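Local structure of maleylacetoacetate isomerase (Anaeromyxobacter dehalogenans, 4IGJ) at residues F157-A160 and R161-A165; F200-L204 and E205-T209. The protein probably catalyses the glutathione-dependent isomerisation of maleylacetoacetate to fumarylacetoacetate, as a zeta-class member of the glutathione transferase superfamily. All blocks are in the same frame, centred on the assembly; numbering follows the deposited sequence.

In the fold
Both contacts are local and lie in the C-terminal helical domain on one side of the chain, their centres about 10 Å apart. Interaction 1 is a stretch of helix 150-171; interaction 2 is the connection between helices 185-199 and 208-218, which runs alongside it in roughly the same direction. They touch at Tyr-207, whose OH comes to 3.3 Å from CA of Ala-160, and again where CD1 of Ile-159 packs on CD2 of Phe-200 at 3.5 Å. Arg-161 of interaction 1 belongs to a glutathione site, although none is bound to this chain here; the side chain of Tyr-207 lies about 7 Å from that of Arg-161, so interaction 2 lies near that site.

Interaction 1 of 2, residues F157-A160 and R161-A165; sequences FFIA and RGLAA
Ile-159 and Leu-163 stand side by side, one helical turn apart and pointing the same way, with CG2 of Ile-159 touching CD1 of Leu-163 at 3.9 Å. The isoleucine presents this methyl because CG2 is the branch anti to its backbone N, while CG1, beside the backbone N, leads CD1 to Phe-200. CG of Leu-163 also comes to 3.3 Å from O of Ile-159, the carbonyl that takes the bond from the leucine's own N at 2.8 Å. Three more bonds join Phe-157 to Arg-161, Phe-158 to Gly-162 and Ala-160 to Ala-164, making four successive i to i+4 bonds of a regular alpha helix. On another flank, Arg-161 runs out extended from CG to NE, with CG anti to the backbone N (chi1 175°). Its CD approaches CE2 of Phe-157 obliquely at 4.5 Å, a loose contact. The two phenylalanines are set against each other more closely: CD2 of Phe-157 sits 3.7 Å above the plane of the Phe-158 ring, over its centre. Trp-154, a turn earlier, brings a further ring to Phe-158. Arg-161 belongs to a glutathione-binding site seen in a crystal structure of this protein, so this flank helps to form a ligand site, with none bound to this chain here. Phe-158 and Arg-161 pack on Val-139 and Leu-138 of the second subunit, whereas Ile-159 and Leu-163 turn inward against Gln-193, Leu-194 and Ala-197 of helix 185-199.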
ATOM      1  N   PHE A 157      18.404   3.392   4.730  1.00 12.66           N
ATOM      2  CA  PHE A 157      18.218   2.093   5.359  1.00 15.53           C
ATOM      3  C   PHE A 157      16.934   1.419   4.879  1.00 14.73           C
ATOM      4  O   PHE A 157      16.942   0.250   4.492  1.00 14.79           O
ATOM      5  CB  PHE A 157      18.196   2.220   6.884  1.00 16.18           C
ATOM      6  CG  PHE A 157      17.882   0.928   7.583  1.00 14.91           C
ATOM      7  CD1 PHE A 157      18.877  -0.008   7.823  1.00 17.16           C
ATOM      8  CD2 PHE A 157      16.582   0.638   7.981  1.00 14.95           C
ATOM      9  CE1 PHE A 157      18.583  -1.203   8.458  1.00 22.11           C
ATOM     10  CE2 PHE A 157      16.283  -0.560   8.621  1.00 19.48           C
ATOM     11  CZ  PHE A 157      17.286  -1.478   8.857  1.00 22.14           C
ATOM     12  N   PHE A 158      15.833   2.159   4.925  1.00 12.94           N
ATOM     13  CA  PHE A 158      14.539   1.571   4.595  1.00 13.61           C
ATOM     14  C   PHE A 158      14.341   1.367   3.100  1.00 14.41           C
ATOM     15  O   PHE A 158      13.723   0.390   2.678  1.00 14.94           O
ATOM     16  CB  PHE A 158      13.398   2.376   5.221  1.00 14.43           C
ATOM     17  CG  PHE A 158      13.204   2.089   6.681  1.00 13.20           C
ATOM     18  CD1 PHE A 158      12.617   0.895   7.086  1.00 15.06           C
ATOM     19  CD2 PHE A 158      13.611   2.993   7.647  1.00 14.96           C
ATOM     20  CE1 PHE A 158      12.449   0.612   8.425  1.00 15.23           C
ATOM     21  CE2 PHE A 158      13.441   2.718   8.992  1.00 18.73           C
ATOM     22  CZ  PHE A 158      12.860   1.523   9.379  1.00 17.38           C
ATOM     23  N   ILE A 159      14.880   2.268   2.288  1.00 12.77           N
ATOM     24  CA  ILE A 159      14.837   2.059   0.848  1.00 11.11           C
ATOM     25  C   ILE A 159      15.654   0.830   0.430  1.00 15.21           C
ATOM     26  O   ILE A 159      15.183   0.016  -0.363  1.00 15.92           O
ATOM     27  CB  ILE A 159      15.287   3.320   0.088  1.00 11.01           C
ATOM     28  CG1 ILE A 159      14.282   4.459   0.328  1.00 12.24           C
ATOM     29  CG2 ILE A 159      15.456   3.029  -1.397  1.00 13.58           C
ATOM     30  CD1 ILE A 159      14.722   5.808  -0.230  1.00 13.55           C
ATOM     31  N   ALA A 160      16.863   0.688   0.980  1.00 13.57           N
ATOM     32  CA  ALA A 160      17.715  -0.461   0.679  1.00 15.23           C
ATOM     33  C   ALA A 160      17.008  -1.753   1.070  1.00 15.23           C
ATOM     34  O   ALA A 160      17.010  -2.729   0.314  1.00 19.23           O
ATOM     35  CB  ALA A 160      19.059  -0.345   1.404  1.00 16.06           C
ATOM     36  N   ARG A 161      16.415  -1.747   2.260  1.00 17.56           N
ATOM     37  CA  ARG A 161      15.645  -2.887   2.748  1.00 23.45           C
ATOM     38  C   ARG A 161      14.540  -3.268   1.764  1.00 20.91           C
ATOM     39  O   ARG A 161      14.373  -4.446   1.420  1.00 23.90           O
ATOM     40  CB  ARG A 161      15.043  -2.554   4.114  1.00 25.47           C
ATOM     41  CG  ARG A 161      14.121  -3.619   4.658  1.00 33.01           C
ATOM     42  CD  ARG A 161      13.892  -3.432   6.145  1.00 31.96           C
ATOM     43  NE  ARG A 161      13.380  -4.654   6.749  1.00 40.29           N
ATOM     44  CZ  ARG A 161      14.147  -5.552   7.354  1.00 43.15           C
ATOM     45  NH1 ARG A 161      15.455  -5.355   7.447  1.00 40.45           N
ATOM     46  NH2 ARG A 161      13.606  -6.643   7.875  1.00 50.75           N
ATOM     47  N   GLY A 162      13.795  -2.266   1.310  1.00 18.57           N
ATOM     48  CA  GLY A 162      12.740  -2.473   0.333  1.00 17.43           C
ATOM     49  C   GLY A 162      13.232  -2.973  -1.018  1.00 19.86           C
ATOM     50  O   GLY A 162      12.642  -3.875  -1.601  1.00 19.15           O
ATOM     51  N   LEU A 163      14.313  -2.389  -1.524  1.00 15.77           N
ATOM     52  CA  LEU A 163      14.835  -2.767  -2.832  1.00 15.35           C
ATOM     53  C   LEU A 163      15.428  -4.177  -2.844  1.00 17.52           C
ATOM     54  O   LEU A 163      15.360  -4.875  -3.853  1.00 17.98           O
ATOM     55  CB  LEU A 163      15.875  -1.748  -3.311  1.00 15.38           C
ATOM     56  CG  LEU A 163      15.356  -0.339  -3.609  1.00 15.07           C
ATOM     57  CD1 LEU A 163      16.476   0.504  -4.187  1.00 16.19           C
ATOM     58  CD2 LEU A 163      14.149  -0.382  -4.553  1.00 16.45           C
ATOM     59  N   ALA A 164      16.019  -4.577  -1.721  1.00 18.76           N
ATOM     60  CA  ALA A 164      16.583  -5.918  -1.585  1.00 21.53           C
ATOM     61  C   ALA A 164      15.481  -6.961  -1.735  1.00 26.04           C
ATOM     62  O   ALA A 164      15.647  -7.951  -2.447  1.00 28.24           O
ATOM     63  CB  ALA A 164      17.295  -6.064  -0.243  1.00 21.53           C
ATOM     64  N   ALA A 165      14.354  -6.723  -1.070  1.00 24.97           N
ATOM     65  CA  ALA A 165      13.193  -7.603  -1.178  1.00 23.01           C
ATOM     66  C   ALA A 165      12.653  -7.630  -2.601  1.00 24.90           C
ATOM     67  O   ALA A 165      12.315  -8.693  -3.125  1.00 25.70           O
ATOM     68  CB  ALA A 165      12.104  -7.168  -0.208  1.00 26.95           C
TER

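Interaction 2 of 2, residues F200-L204 and E205-T209; sequences FGLDL and EPYPT
The carbonyl oxygen of Leu-204 is held by two donors: the backbone N of Tyr-207 at 3.0 Å and NE of Arg-211 in the following helix. The bond from Tyr-207 is nearly straight at the hydrogen, but the donor stands 51° out of the carbonyl plane. It closes a type I beta turn over Leu-204 to Tyr-207. Arg-211 also reaches O of Glu-205 through NH2, so one guanidinium ties down two carbonyls of the turn. At the outer side, OD2 of Asp-203 accepts a weak, bent bond from N of Glu-205, with an N-H...O angle of 131°. The same oxygen lies 3.2 Å from CD of Pro-206. The two acidic side chains point the same way with nearly coplanar carboxylates, OD2 of Asp-203 being 4.2 Å from OE1 of Glu-205; this proximity may raise the proton affinity of one of them. The stretch carries the chain from one helix to the next: helix 185-199 ends in a Schellman motif with Gly-201 as C-prime at positive phi, and Tyr-207 takes the N-cap position of helix 208-218, with Pro-208 opening its first turn. Inward, the Tyr-207 side chain turns back toward Leu-204, its CG beside the backbone N (chi1 -36°) and its ring lying between the loop and helix 150-171, packed on Ala-160. The Leu-204 and Tyr-207 side chains cross at about a right angle, CD2 of the leucine 3.8 Å from CD2 of the tyrosine. CE2 of Tyr-207 lies 3.6 Å from O of Asp-203, while CB of Pro-206 rests 4.0 Å above one ring face, over the centre. Leu-204 also leans on Ala-197 and Arg-198 of helix 185-199, and OG1 of Thr-209 is hydrogen-bonded to Glu-167 of helix 150-171.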
ATOM      1  N   PHE A 200      18.766   9.930  -2.566  1.00 15.50           N
ATOM      2  CA  PHE A 200      19.297   9.762  -1.218  1.00 17.13           C
ATOM      3  C   PHE A 200      20.706   9.181  -1.210  1.00 17.55           C
ATOM      4  O   PHE A 200      21.250   8.878  -0.150  1.00 20.75           O
ATOM      5  CB  PHE A 200      18.355   8.886  -0.384  1.00 17.39           C
ATOM      6  CG  PHE A 200      17.088   9.581   0.018  1.00 18.87           C
ATOM      7  CD1 PHE A 200      17.136  10.698   0.839  1.00 21.71           C
ATOM      8  CD2 PHE A 200      15.852   9.115  -0.406  1.00 16.75           C
ATOM      9  CE1 PHE A 200      15.971  11.354   1.215  1.00 26.76           C
ATOM     10  CE2 PHE A 200      14.679   9.762  -0.035  1.00 19.99           C
ATOM     11  CZ  PHE A 200      14.739  10.881   0.779  1.00 27.89           C
ATOM     12  N   GLY A 201      21.293   9.029  -2.389  1.00 17.05           N
ATOM     13  CA  GLY A 201      22.659   8.552  -2.508  1.00 20.86           C
ATOM     14  C   GLY A 201      22.833   7.086  -2.176  1.00 21.47           C
ATOM     15  O   GLY A 201      23.920   6.654  -1.778  1.00 23.51           O
ATOM     16  N   LEU A 202      21.768   6.306  -2.333  1.00 17.43           N
ATOM     17  CA  LEU A 202      21.875   4.873  -2.093  1.00 17.17           C
ATOM     18  C   LEU A 202      22.544   4.180  -3.272  1.00 19.34           C
ATOM     19  O   LEU A 202      22.167   4.396  -4.423  1.00 22.13           O
ATOM     20  CB  LEU A 202      20.501   4.257  -1.839  1.00 18.55           C
ATOM     21  CG  LEU A 202      20.494   2.778  -1.467  1.00 21.40           C
ATOM     22  CD1 LEU A 202      21.136   2.580  -0.103  1.00 17.73           C
ATOM     23  CD2 LEU A 202      19.065   2.223  -1.494  1.00 19.65           C
ATOM     24  N   ASP A 203      23.539   3.346  -2.991  1.00 24.98           N
ATOM     25  CA  ASP A 203      24.207   2.608  -4.053  1.00 25.64           C
ATOM     26  C   ASP A 203      23.317   1.488  -4.583  1.00 23.38           C
ATOM     27  O   ASP A 203      22.842   0.649  -3.813  1.00 22.55           O
ATOM     28  CB  ASP A 203      25.540   2.033  -3.577  1.00 32.14           C
ATOM     29  CG  ASP A 203      26.201   1.162  -4.630  1.00 31.55           C
ATOM     30  OD1 ASP A 203      26.787   1.722  -5.582  1.00 45.02           O
ATOM     31  OD2 ASP A 203      26.126  -0.079  -4.508  1.00 41.07           O
ATOM     32  N   LEU A 204      23.116   1.478  -5.899  1.00 22.15           N
ATOM     33  CA  LEU A 204      22.176   0.563  -6.545  1.00 26.00           C
ATOM     34  C   LEU A 204      22.838  -0.683  -7.127  1.00 21.41           C
ATOM     35  O   LEU A 204      22.167  -1.525  -7.729  1.00 27.43           O
ATOM     36  CB  LEU A 204      21.404   1.284  -7.654  1.00 23.27           C
ATOM     37  CG  LEU A 204      20.397   2.353  -7.238  1.00 20.38           C
ATOM     38  CD1 LEU A 204      19.601   2.790  -8.449  1.00 21.24           C
ATOM     39  CD2 LEU A 204      19.481   1.848  -6.127  1.00 21.23           C
ATOM     40  N   GLU A 205      24.152  -0.795  -6.959  1.00 32.42           N
ATOM     41  CA  GLU A 205      24.878  -1.980  -7.419  1.00 28.22           C
ATOM     42  C   GLU A 205      24.303  -3.332  -6.929  1.00 30.42           C
ATOM     43  O   GLU A 205      24.273  -4.295  -7.699  1.00 29.72           O
ATOM     44  CB  GLU A 205      26.380  -1.852  -7.111  1.00 34.57           C
ATOM     45  CG  GLU A 205      27.235  -2.971  -7.678  1.00 41.34           C
ATOM     46  CD  GLU A 205      27.293  -4.173  -6.759  1.00 48.25           C
ATOM     47  OE1 GLU A 205      27.169  -3.983  -5.530  1.00 51.96           O
ATOM     48  OE2 GLU A 205      27.452  -5.307  -7.261  1.00 51.83           O
ATOM     49  N   PRO A 206      23.841  -3.416  -5.661  1.00 26.41           N
ATOM     50  CA  PRO A 206      23.290  -4.700  -5.200  1.00 25.82           C
ATOM     51  C   PRO A 206      21.961  -5.115  -5.838  1.00 21.51           C
ATOM     52  O   PRO A 206      21.471  -6.202  -5.522  1.00 24.12           O
ATOM     53  CB  PRO A 206      23.064  -4.466  -3.702  1.00 32.30           C
ATOM     54  CG  PRO A 206      23.992  -3.376  -3.332  1.00 30.34           C
ATOM     55  CD  PRO A 206      24.052  -2.488  -4.533  1.00 31.47           C
ATOM     56  N   TYR A 207      21.386  -4.279  -6.699  1.00 23.99           N
ATOM     57  CA  TYR A 207      20.091  -4.588  -7.307  1.00 20.99           C
ATOM     58  C   TYR A 207      20.162  -4.655  -8.833  1.00 24.42           C
ATOM     59  O   TYR A 207      19.520  -3.867  -9.525  1.00 20.93           O
ATOM     60  CB  TYR A 207      19.044  -3.554  -6.862  1.00 20.69           C
ATOM     61  CG  TYR A 207      19.236  -3.106  -5.434  1.00 18.68           C
ATOM     62  CD1 TYR A 207      18.966  -3.964  -4.375  1.00 18.02           C
ATOM     63  CD2 TYR A 207      19.709  -1.829  -5.143  1.00 18.57           C
ATOM     64  CE1 TYR A 207      19.158  -3.566  -3.062  1.00 19.60           C
ATOM     65  CE2 TYR A 207      19.903  -1.421  -3.835  1.00 19.45           C
ATOM     66  CZ  TYR A 207      19.627  -2.295  -2.798  1.00 19.84           C
ATOM     67  OH  TYR A 207      19.815  -1.904  -1.491  1.00 22.97           O
ATOM     68  N   PRO A 208      20.927  -5.620  -9.371  1.00 22.99           N
ATOM     69  CA  PRO A 208      21.154  -5.626 -10.821  1.00 24.08           C
ATOM     70  C   PRO A 208      19.899  -5.897 -11.648  1.00 24.40           C
ATOM     71  O   PRO A 208      19.789  -5.346 -12.742  1.00 24.96           O
ATOM     72  CB  PRO A 208      22.183  -6.751 -11.013  1.00 24.35           C
ATOM     73  CG  PRO A 208      21.981  -7.650  -9.855  1.00 24.22           C
ATOM     74  CD  PRO A 208      21.589  -6.756  -8.706  1.00 25.88           C
ATOM     75  N   THR A 209      18.979  -6.720 -11.152  1.00 23.52           N
ATOM     76  CA  THR A 209      17.739  -6.967 -11.879  1.00 15.84           C
ATOM     77  C   THR A 209      16.897  -5.688 -11.938  1.00 16.46           C
ATOM     78  O   THR A 209      16.362  -5.331 -12.989  1.00 20.19           O
ATOM     79  CB  THR A 209      16.915  -8.107 -11.268  1.00 24.33           C
ATOM     80  OG1 THR A 209      17.757  -9.250 -11.063  1.00 32.34           O
ATOM     81  CG2 THR A 209      15.760  -8.492 -12.192  1.00 22.12           C
TER